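Local coordinates for protein metallo-beta-lactamase (Serratia marcescens, PDB 3VPE) that hydrolyses the amide bond of beta-lactam rings, probably including carbapenems, with a pair of zinc ions, as a subclass B3 metallo-beta-lactamase, at residues S27-S32 and I210-H215; H72-H77 and G149-G154; H145-H150 and F172-T177. One frame throughout, in Å; residues are numbered along the deposited sequence.

In the fold
All three contacts are buried and none lies at the surface, but they differ in what holds them. In contact 1, nearest the centre of the chain, Ser27, just ahead of strand 29-31, makes two hydrogen bonds to Ala213 and Ala214, and Val29 and Ile212 make the strand-to-strand contact. Contact 2 is held by metal: its loops gather ligands of both zinc ions. Contact 3 lies about 8 Å from contact 2, centre to centre, and shares Gly149 and His150 with it; Thr177 O holds His150, and Asp174 holds His72 of contact 2. Ala173 of contact 3 pairs with Ile212 and Ala214 of contact 1, and His215 completes the second zinc site.

Contact 1. Residues S27-S32 and I210-H215; sequences SAVLLS and IAIAAH. With ZN (zinc ion), chain C.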
loop_
_atom_site.group_PDB
_atom_site.type_symbol
_atom_site.label_atom_id
_atom_site.label_comp_id
_atom_site.label_asym_id
_atom_site.label_seq_id
_atom_site.Cartn_x
_atom_site.Cartn_y
_atom_site.Cartn_z
ATOM N N SER A 27 1.523 6.684 0.750
ATOM C CA SER A 27 2.667 5.988 0.159
ATOM C C SER A 27 2.428 5.438 -1.221
ATOM O O SER A 27 1.358 4.937 -1.529
ATOM C CB SER A 27 3.136 4.814 1.027
ATOM O OG SER A 27 3.554 5.267 2.295
ATOM N N ALA A 28 3.446 5.581 -2.056
ATOM C CA ALA A 28 3.545 4.820 -3.285
ATOM C C ALA A 28 5.017 4.456 -3.442
ATOM O O ALA A 28 5.883 5.261 -3.104
ATOM C CB ALA A 28 3.023 5.601 -4.490
ATOM N N VAL A 29 5.291 3.246 -3.930
ATOM C CA VAL A 29 6.651 2.733 -4.027
ATOM C C VAL A 29 6.924 2.245 -5.433
ATOM O O VAL A 29 6.093 1.571 -6.064
ATOM C CB VAL A 29 6.907 1.617 -2.981
ATOM C CG1 VAL A 29 8.091 0.737 -3.365
ATOM C CG2 VAL A 29 7.119 2.251 -1.613
ATOM N N LEU A 30 8.109 2.621 -5.938
ATOM C CA LEU A 30 8.575 2.078 -7.189
ATOM C C LEU A 30 9.663 1.073 -6.891
ATOM O O LEU A 30 10.625 1.401 -6.206
ATOM C CB LEU A 30 9.129 3.181 -8.081
ATOM C CG LEU A 30 9.383 2.687 -9.506
ATOM C CD1 LEU A 30 8.085 2.532 -10.288
ATOM C CD2 LEU A 30 10.269 3.676 -10.210
ATOM N N LEU A 31 9.486 -0.151 -7.368
ATOM C CA LEU A 31 10.502 -1.165 -7.212
ATOM C C LEU A 31 11.090 -1.333 -8.602
ATOM O O LEU A 31 10.398 -1.737 -9.557
ATOM C CB LEU A 31 9.862 -2.470 -6.739
ATOM C CG LEU A 31 10.771 -3.657 -6.543
ATOM C CD1 LEU A 31 11.713 -3.349 -5.380
ATOM C CD2 LEU A 31 9.914 -4.874 -6.161
ATOM N N SER A 32 12.368 -0.972 -8.739
ATOM C CA SER A 32 12.937 -0.810 -10.053
ATOM C C SER A 32 13.820 -1.967 -10.492
ATOM O O SER A 32 14.398 -2.654 -9.670
ATOM C CB SER A 32 13.718 0.540 -10.108
ATOM O OG SER A 32 14.835 0.508 -9.231
ATOM N N ILE A 210 12.119 -3.862 6.629
ATOM C CA ILE A 210 11.740 -2.521 6.263
ATOM C C ILE A 210 10.239 -2.524 5.983
ATOM O O ILE A 210 9.805 -3.176 5.039
ATOM C CB ILE A 210 12.477 -2.031 4.975
ATOM C CG1 ILE A 210 14.003 -1.993 5.204
ATOM C CG2 ILE A 210 11.941 -0.658 4.569
ATOM C CD1 ILE A 210 14.813 -1.696 3.948
ATOM N N ALA A 211 9.461 -1.788 6.777
ATOM C CA ALA A 211 8.031 -1.631 6.507
ATOM C C ALA A 211 7.739 -0.246 5.966
ATOM O O ALA A 211 8.228 0.782 6.481
ATOM C CB ALA A 211 7.185 -1.906 7.737
ATOM N N ILE A 212 6.923 -0.234 4.905
ATOM C CA ILE A 212 6.361 1.008 4.331
ATOM C C ILE A 212 4.856 0.894 4.500
ATOM O O ILE A 212 4.228 0.046 3.877
ATOM C CB ILE A 212 6.717 1.202 2.840
ATOM C CG1 ILE A 212 8.259 1.204 2.697
ATOM C CG2 ILE A 212 6.064 2.473 2.312
ATOM C CD1 ILE A 212 8.829 0.482 1.491
ATOM N N ALA A 213 4.287 1.700 5.396
ATOM C CA ALA A 213 2.833 1.619 5.653
ATOM C C ALA A 213 2.092 2.468 4.636
ATOM O O ALA A 213 2.568 3.516 4.203
ATOM C CB ALA A 213 2.526 2.104 7.075
ATOM N N ALA A 214 0.910 2.010 4.239
ATOM C CA ALA A 214 0.138 2.708 3.211
ATOM C C ALA A 214 -0.085 4.195 3.569
ATOM O O ALA A 214 0.036 5.030 2.691
ATOM C CB ALA A 214 -1.170 1.961 2.959
ATOM N N HIS A 215 -0.393 4.475 4.841
ATOM C CA HIS A 215 -0.259 5.829 5.381
ATOM C C HIS A 215 1.115 5.892 6.006
ATOM O O HIS A 215 1.339 5.245 7.031
ATOM C CB HIS A 215 -1.366 6.092 6.394
ATOM C CG HIS A 215 -2.700 6.279 5.750
ATOM N ND1 HIS A 215 -3.153 7.505 5.363
ATOM C CD2 HIS A 215 -3.688 5.355 5.405
ATOM C CE1 HIS A 215 -4.351 7.367 4.746
ATOM N NE2 HIS A 215 -4.698 6.051 4.788
HETATM ZN ZN ZN C . -6.063 5.110 3.579
HETATM O O HOH W 1 -8.071 4.643 3.376
HETATM O O HOH W 2 -6.118 3.420 5.010
#
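Ser27 meets the end of strand 210-213 through two hydrogen bonds, and both use carbonyl groups of consecutive residues there. Its backbone N donates to Ala214 O at 3.0 Å, with an N-H...O angle of 166°, so this bond is nearly straight. Its hydroxyl OG donates to Ala213 O at 2.8 Å, approaching with a tilt of 20° from the carbonyl plane. The torsion explains the pairing: with OG beside the backbone N and opposite the carbonyl carbon (chi1 -61°), the two donors of one residue face the same short piece of chain.

The apolar part is small. Val29 turns its CG2 branch toward Ile212, reaching CD1 at 4.0 Å, and the two side chains run at a slant to each other. The CG2 branch of Ile212 touches both residues, 4.1 Å from Val29 CG2 and 3.8 Å from Ser27 OG. Phe172 from strand 166-173 packs against Ser27, Val29 and Ile212, while Thr18 of strand 18-20 touches both Val29 and Ile212. These strands belong to the two different sheets of the metallo-beta-lactamase alpha-beta/beta-alpha sandwich, so the contact lies in the interior between them.

Beyond Ala214 the chain turns into the metal site. His215 binds one zinc ion through NE2 at 2.0 Å, and both water 1 and water 2 lie at its ring edge in the ring plane; Asp76 and His77 supply the other protein ligands.

The chemistry amounts to two hydrogen bonds beside one aliphatic pair. Two buried carbonyls, Ala213 O and Ala214 O, each receive a hydrogen bond from Ser27, which ties the chain just before a zinc ligand to the loop that leads into strand 29-31.

Contact 2. Residues H72-H77 and G149-G154; sequences HSHEDH and GHTEGG. With ZN (zinc ion), chain B; ZN (zinc ion), chain C.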
loop_
_atom_site.group_PDB
_atom_site.type_symbol
_atom_site.label_atom_id
_atom_site.label_comp_id
_atom_site.label_asym_id
_atom_site.label_seq_id
_atom_site.Cartn_x
_atom_site.Cartn_y
_atom_site.Cartn_z
ATOM N N HIS A 72 -5.322 -1.550 -1.222
ATOM C CA HIS A 72 -6.767 -1.658 -1.119
ATOM C C HIS A 72 -7.449 -0.549 -1.892
ATOM O O HIS A 72 -6.852 0.503 -2.204
ATOM C CB HIS A 72 -7.240 -1.747 0.349
ATOM C CG HIS A 72 -7.101 -0.462 1.124
ATOM N ND1 HIS A 72 -6.021 -0.172 1.862
ATOM C CD2 HIS A 72 -7.995 0.590 1.303
ATOM C CE1 HIS A 72 -6.192 1.023 2.467
ATOM N NE2 HIS A 72 -7.400 1.500 2.118
ATOM N N SER A 73 -8.722 -0.803 -2.195
ATOM C CA SER A 73 -9.513 -0.000 -3.126
ATOM C C SER A 73 -10.276 1.173 -2.477
ATOM O O SER A 73 -11.521 1.273 -2.609
ATOM C CB SER A 73 -10.427 -0.969 -3.907
ATOM O OG SER A 73 -11.146 -1.774 -2.996
ATOM N N HIS A 74 -9.550 2.030 -1.754
ATOM C CA HIS A 74 -10.093 3.311 -1.277
ATOM C C HIS A 74 -9.467 4.403 -2.080
ATOM O O HIS A 74 -8.305 4.255 -2.501
ATOM C CB HIS A 74 -9.812 3.513 0.196
ATOM C CG HIS A 74 -10.685 2.689 1.088
ATOM N ND1 HIS A 74 -10.368 2.421 2.362
ATOM C CD2 HIS A 74 -11.917 2.089 0.852
ATOM C CE1 HIS A 74 -11.342 1.679 2.912
ATOM N NE2 HIS A 74 -12.287 1.477 1.988
ATOM N N GLU A 75 -10.202 5.507 -2.273
ATOM C CA GLU A 75 -9.739 6.588 -3.119
ATOM C C GLU A 75 -8.364 7.140 -2.762
ATOM O O GLU A 75 -7.660 7.618 -3.664
ATOM C CB GLU A 75 -10.771 7.744 -3.175
ATOM C CG GLU A 75 -11.015 8.456 -1.847
ATOM C CD GLU A 75 -10.193 9.735 -1.674
ATOM O OE1 GLU A 75 -9.401 10.095 -2.580
ATOM O OE2 GLU A 75 -10.361 10.407 -0.630
ATOM N N ASP A 76 -8.006 7.124 -1.479
ATOM C CA ASP A 76 -6.727 7.721 -1.047
ATOM C C ASP A 76 -5.513 6.908 -1.526
ATOM O O ASP A 76 -4.416 7.482 -1.673
ATOM C CB ASP A 76 -6.678 8.069 0.461
ATOM C CG ASP A 76 -6.993 6.905 1.383
ATOM O OD1 ASP A 76 -7.859 6.056 1.027
ATOM O OD2 ASP A 76 -6.422 6.893 2.501
ATOM N N HIS A 77 -5.711 5.613 -1.782
ATOM C CA HIS A 77 -4.613 4.725 -2.297
ATOM C C HIS A 77 -4.725 4.340 -3.742
ATOM O O HIS A 77 -3.712 4.113 -4.415
ATOM C CB HIS A 77 -4.520 3.445 -1.435
ATOM C CG HIS A 77 -4.449 3.739 0.024
ATOM N ND1 HIS A 77 -3.273 4.043 0.665
ATOM C CD2 HIS A 77 -5.463 3.918 0.945
ATOM C CE1 HIS A 77 -3.542 4.310 1.957
ATOM N NE2 HIS A 77 -4.889 4.245 2.137
ATOM N N GLY A 149 -10.019 -6.726 6.061
ATOM C CA GLY A 149 -10.613 -6.159 7.273
ATOM C C GLY A 149 -10.953 -4.698 7.082
ATOM O O GLY A 149 -12.112 -4.275 7.198
ATOM N N HIS A 150 -9.940 -3.907 6.770
ATOM C CA HIS A 150 -10.197 -2.510 6.378
ATOM C C HIS A 150 -10.945 -2.453 5.054
ATOM O O HIS A 150 -11.769 -1.528 4.840
ATOM C CB HIS A 150 -8.821 -1.808 6.360
ATOM C CG HIS A 150 -8.832 -0.368 5.963
ATOM N ND1 HIS A 150 -8.911 0.652 6.860
ATOM C CD2 HIS A 150 -8.686 0.210 4.719
ATOM C CE1 HIS A 150 -8.832 1.827 6.192
ATOM N NE2 HIS A 150 -8.716 1.559 4.894
ATOM N N THR A 151 -10.645 -3.395 4.147
ATOM C CA THR A 151 -11.439 -3.749 2.964
ATOM C C THR A 151 -11.388 -5.268 2.811
ATOM O O THR A 151 -10.498 -5.914 3.382
ATOM C CB THR A 151 -10.922 -3.157 1.639
ATOM O OG1 THR A 151 -9.666 -3.771 1.305
ATOM C CG2 THR A 151 -10.786 -1.650 1.742
ATOM N N GLU A 152 -12.294 -5.827 2.011
ATOM C CA GLU A 152 -12.334 -7.298 1.841
ATOM C C GLU A 152 -11.144 -7.860 1.066
ATOM O O GLU A 152 -10.666 -8.953 1.359
ATOM C CB GLU A 152 -13.656 -7.706 1.190
ATOM C CG GLU A 152 -13.918 -9.208 1.265
ATOM C CD GLU A 152 -15.265 -9.601 0.677
ATOM O OE1 GLU A 152 -16.037 -8.697 0.266
ATOM O OE2 GLU A 152 -15.537 -10.822 0.627
ATOM N N GLY A 153 -10.657 -7.102 0.087
ATOM C CA GLY A 153 -9.603 -7.597 -0.785
ATOM C C GLY A 153 -8.223 -6.985 -0.522
ATOM O O GLY A 153 -7.356 -7.033 -1.406
ATOM N N GLY A 154 -8.002 -6.481 0.682
ATOM C CA GLY A 154 -6.695 -5.898 1.019
ATOM C C GLY A 154 -5.530 -6.856 0.841
ATOM O O GLY A 154 -5.613 -8.016 1.249
HETATM ZN ZN ZN B . -8.551 2.734 3.284
HETATM ZN ZN ZN C . -6.063 5.110 3.579
HETATM O O HOH W 1 -8.071 4.643 3.376
HETATM O O HOH W 2 -6.118 3.420 5.010
#
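The dinuclear zinc site of the metallo-beta-lactamase fold is assembled here, where the HxHxDH motif of residues 72-77 meets the loop 149-154 that brings His150. One zinc ion is bound by His72 NE2, His74 ND1 and His150 NE2, the last at 2.0 Å. Water 1 is its fourth ligand and also bridges to the second zinc ion, which takes Asp76 OD2, His77 NE2 and water 2, with His215 completing its set. Asp76 adds one more link to the bridging ligand: water 1 donates to its OD1 at 2.7 Å. His74 binds through ND1 whereas the other histidines use NE2, and it stands at the N-cap position of the helix that carries Asp76 and His77.

The three rings around the first zinc ion are turned apart. His150 presents its edge to the face of His72 in an offset edge-to-face pair, planes at 71° and centroids 4.4 Å apart. His74 and His150 meet obliquely. His72 NE2, His74 ND1 and His150 NE2 lie 3.1 Å from one another because they share the metal, with no hydrogen bond between them.

On the side of each ring turned away from the metal, the other nitrogen is hydrogen-bonded: His72 ND1 to Asp174, His74 NE2 to Asp111 and His150 ND1 to Thr177 O, which fixes the rotation of each imidazole.

Thr151 packs against His72 and His74. Its OG1 sits between the backbone N and the carbonyl carbon (chi1 68°), lies 3.3 Å from His72 CB and is hydrogen-bonded to Asn98; the same rotation swings the methyl group toward His74. The Thr151 methyl CG2 lies over one face of the His74 ring, 3.8 Å from its centroid, a CH-pi contact.

Contact 3. Residues H145-H150 and F172-T177; sequences HATPGH and FADSLT. With ZN (zinc ion), chain B; ACT (acetate ion), chain I.
His150 and Thr177 run alongside each other, heading the same way, and their bond fixes the imidazole from behind. His150 ND1 donates to Thr177 O at 2.9 Å with an N-H...O angle of 163°. The donor lies in the carbonyl plane on a lone pair, and the oxygen lies close to the ring plane. With CG extended opposite the backbone N (chi1 179°), the ring reaches from its loop to the zinc ion while its other nitrogen meets this carbonyl. A proton given by ND1 is consistent with NE2 serving as the metal ligand.

Ser175 approaches the same ring from a face. Its CB stands over the centre, 3.8 Å from the centroid of the His150 ring, a well-centred CH-pi contact. The ring thus meets a hydrogen bond at its edge and a CH group over one face.

Water 3 joins the backbones: it donates to Thr147 O and to Ser175 O, and accepts from His150 N. Thus three polar backbone atoms of the two loops are satisfied by one molecule.

Thr147 and Asp174 point past one another, with Thr147 OG1 3.5 Å from Asp174 CB. The threonine hydroxyl is hydrogen-bonded to Thr156, and the carboxylate reaches His72 through OD1. CB of Leu176 starts away from the other loop, but with CG anti to the carbonyl carbon (chi1 -56°) the side chain returns, bringing Leu176 CD2 to 4.3 Å from Thr147 CB. Leu176 N donates to OXT of an acetate ion, probably from the crystallisation liquor, at 2.9 Å.

The two loops follow strands 140-146 and 166-173, which flank strand 155-163 in one sheet. Helix 190-204 packs on Thr147 and Leu176 through Val203, and helix 241-260 reaches Thr177 through Arg252.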
loop_
_atom_site.group_PDB
_atom_site.type_symbol
_atom_site.label_atom_id
_atom_site.label_comp_id
_atom_site.label_asym_id
_atom_site.label_seq_id
_atom_site.Cartn_x
_atom_site.Cartn_y
_atom_site.Cartn_z
ATOM N N HIS A 145 0.100 -11.068 0.184
ATOM C CA HIS A 145 -0.447 -11.602 1.446
ATOM C C HIS A 145 -1.817 -11.034 1.689
ATOM O O HIS A 145 -1.963 -9.822 1.852
ATOM C CB HIS A 145 0.451 -11.259 2.621
ATOM C CG HIS A 145 1.871 -11.674 2.434
ATOM N ND1 HIS A 145 2.406 -12.740 3.086
ATOM C CD2 HIS A 145 2.884 -11.129 1.663
ATOM C CE1 HIS A 145 3.697 -12.871 2.725
ATOM N NE2 HIS A 145 3.992 -11.892 1.863
ATOM N N ALA A 146 -2.847 -11.889 1.717
ATOM C CA ALA A 146 -4.207 -11.409 2.033
ATOM C C ALA A 146 -4.267 -10.811 3.451
ATOM O O ALA A 146 -3.975 -11.488 4.451
ATOM C CB ALA A 146 -5.210 -12.559 1.852
ATOM N N THR A 147 -4.616 -9.525 3.535
ATOM C CA THR A 147 -4.784 -8.829 4.820
ATOM C C THR A 147 -6.121 -8.056 4.820
ATOM O O THR A 147 -6.147 -6.823 4.772
ATOM C CB THR A 147 -3.572 -7.898 5.140
ATOM O OG1 THR A 147 -3.388 -6.906 4.104
ATOM C CG2 THR A 147 -2.273 -8.695 5.348
ATOM N N PRO A 148 -7.239 -8.803 4.837
ATOM C CA PRO A 148 -8.561 -8.176 4.801
ATOM C C PRO A 148 -8.965 -7.546 6.123
ATOM O O PRO A 148 -8.341 -7.769 7.161
ATOM C CB PRO A 148 -9.476 -9.363 4.495
ATOM C CG PRO A 148 -8.793 -10.509 5.189
ATOM C CD PRO A 148 -7.355 -10.275 4.790
ATOM N N GLY A 149 -10.019 -6.726 6.061
ATOM C CA GLY A 149 -10.613 -6.159 7.273
ATOM C C GLY A 149 -10.953 -4.698 7.082
ATOM O O GLY A 149 -12.112 -4.275 7.198
ATOM N N HIS A 150 -9.940 -3.907 6.770
ATOM C CA HIS A 150 -10.197 -2.510 6.378
ATOM C C HIS A 150 -10.945 -2.453 5.054
ATOM O O HIS A 150 -11.769 -1.528 4.840
ATOM C CB HIS A 150 -8.821 -1.808 6.360
ATOM C CG HIS A 150 -8.832 -0.368 5.963
ATOM N ND1 HIS A 150 -8.911 0.652 6.860
ATOM C CD2 HIS A 150 -8.686 0.210 4.719
ATOM C CE1 HIS A 150 -8.832 1.827 6.192
ATOM N NE2 HIS A 150 -8.716 1.559 4.894
ATOM N N PHE A 172 5.280 -3.730 2.100
ATOM C CA PHE A 172 4.358 -2.597 1.904
ATOM C C PHE A 172 3.067 -3.001 2.606
ATOM O O PHE A 172 2.300 -3.807 2.080
ATOM C CB PHE A 172 4.160 -2.311 0.416
ATOM C CG PHE A 172 3.534 -0.959 0.114
ATOM C CD1 PHE A 172 4.264 0.013 -0.542
ATOM C CD2 PHE A 172 2.225 -0.652 0.487
ATOM C CE1 PHE A 172 3.715 1.264 -0.855
ATOM C CE2 PHE A 172 1.651 0.584 0.185
ATOM C CZ PHE A 172 2.393 1.552 -0.500
ATOM N N ALA A 173 2.866 -2.455 3.822
ATOM C CA ALA A 173 1.801 -2.872 4.715
ATOM C C ALA A 173 0.500 -2.177 4.393
ATOM O O ALA A 173 0.392 -0.947 4.433
ATOM C CB ALA A 173 2.181 -2.612 6.191
ATOM N N ASP A 174 -0.489 -2.983 4.039
ATOM C CA ASP A 174 -1.833 -2.449 3.865
ATOM C C ASP A 174 -2.333 -1.926 5.202
ATOM O O ASP A 174 -1.830 -2.282 6.286
ATOM C CB ASP A 174 -2.736 -3.568 3.363
ATOM C CG ASP A 174 -4.093 -3.061 2.890
ATOM O OD1 ASP A 174 -4.176 -1.845 2.562
ATOM O OD2 ASP A 174 -5.018 -3.900 2.813
ATOM N N SER A 175 -3.372 -1.101 5.136
ATOM C CA SER A 175 -3.976 -0.559 6.367
ATOM C C SER A 175 -4.730 -1.598 7.149
ATOM O O SER A 175 -5.486 -2.375 6.565
ATOM C CB SER A 175 -4.977 0.528 5.969
ATOM O OG SER A 175 -4.293 1.549 5.265
ATOM N N LEU A 176 -4.540 -1.584 8.470
ATOM C CA LEU A 176 -5.163 -2.565 9.363
ATOM C C LEU A 176 -6.105 -1.861 10.326
ATOM O O LEU A 176 -6.391 -2.367 11.421
ATOM C CB LEU A 176 -4.104 -3.334 10.154
ATOM C CG LEU A 176 -3.033 -4.045 9.300
ATOM C CD1 LEU A 176 -2.063 -4.858 10.173
ATOM C CD2 LEU A 176 -3.637 -4.940 8.209
ATOM N N THR A 177 -6.593 -0.696 9.901
ATOM C CA THR A 177 -7.408 0.168 10.774
ATOM C C THR A 177 -8.936 -0.049 10.683
ATOM O O THR A 177 -9.513 -0.068 9.572
ATOM C CB THR A 177 -7.132 1.627 10.434
ATOM O OG1 THR A 177 -7.249 1.795 9.006
ATOM C CG2 THR A 177 -5.710 1.988 10.883
HETATM ZN ZN ZN B . -8.551 2.734 3.284
HETATM C C ACT I . -2.469 0.735 10.550
HETATM O O ACT I . -2.450 1.989 10.596
HETATM O OXT ACT I . -2.509 0.165 9.443
HETATM C CH3 ACT I . -2.434 -0.057 11.853
HETATM O O HOH W 3 -7.230 -4.500 5.915
HETATM O O HOH W 1 -8.071 4.643 3.376
#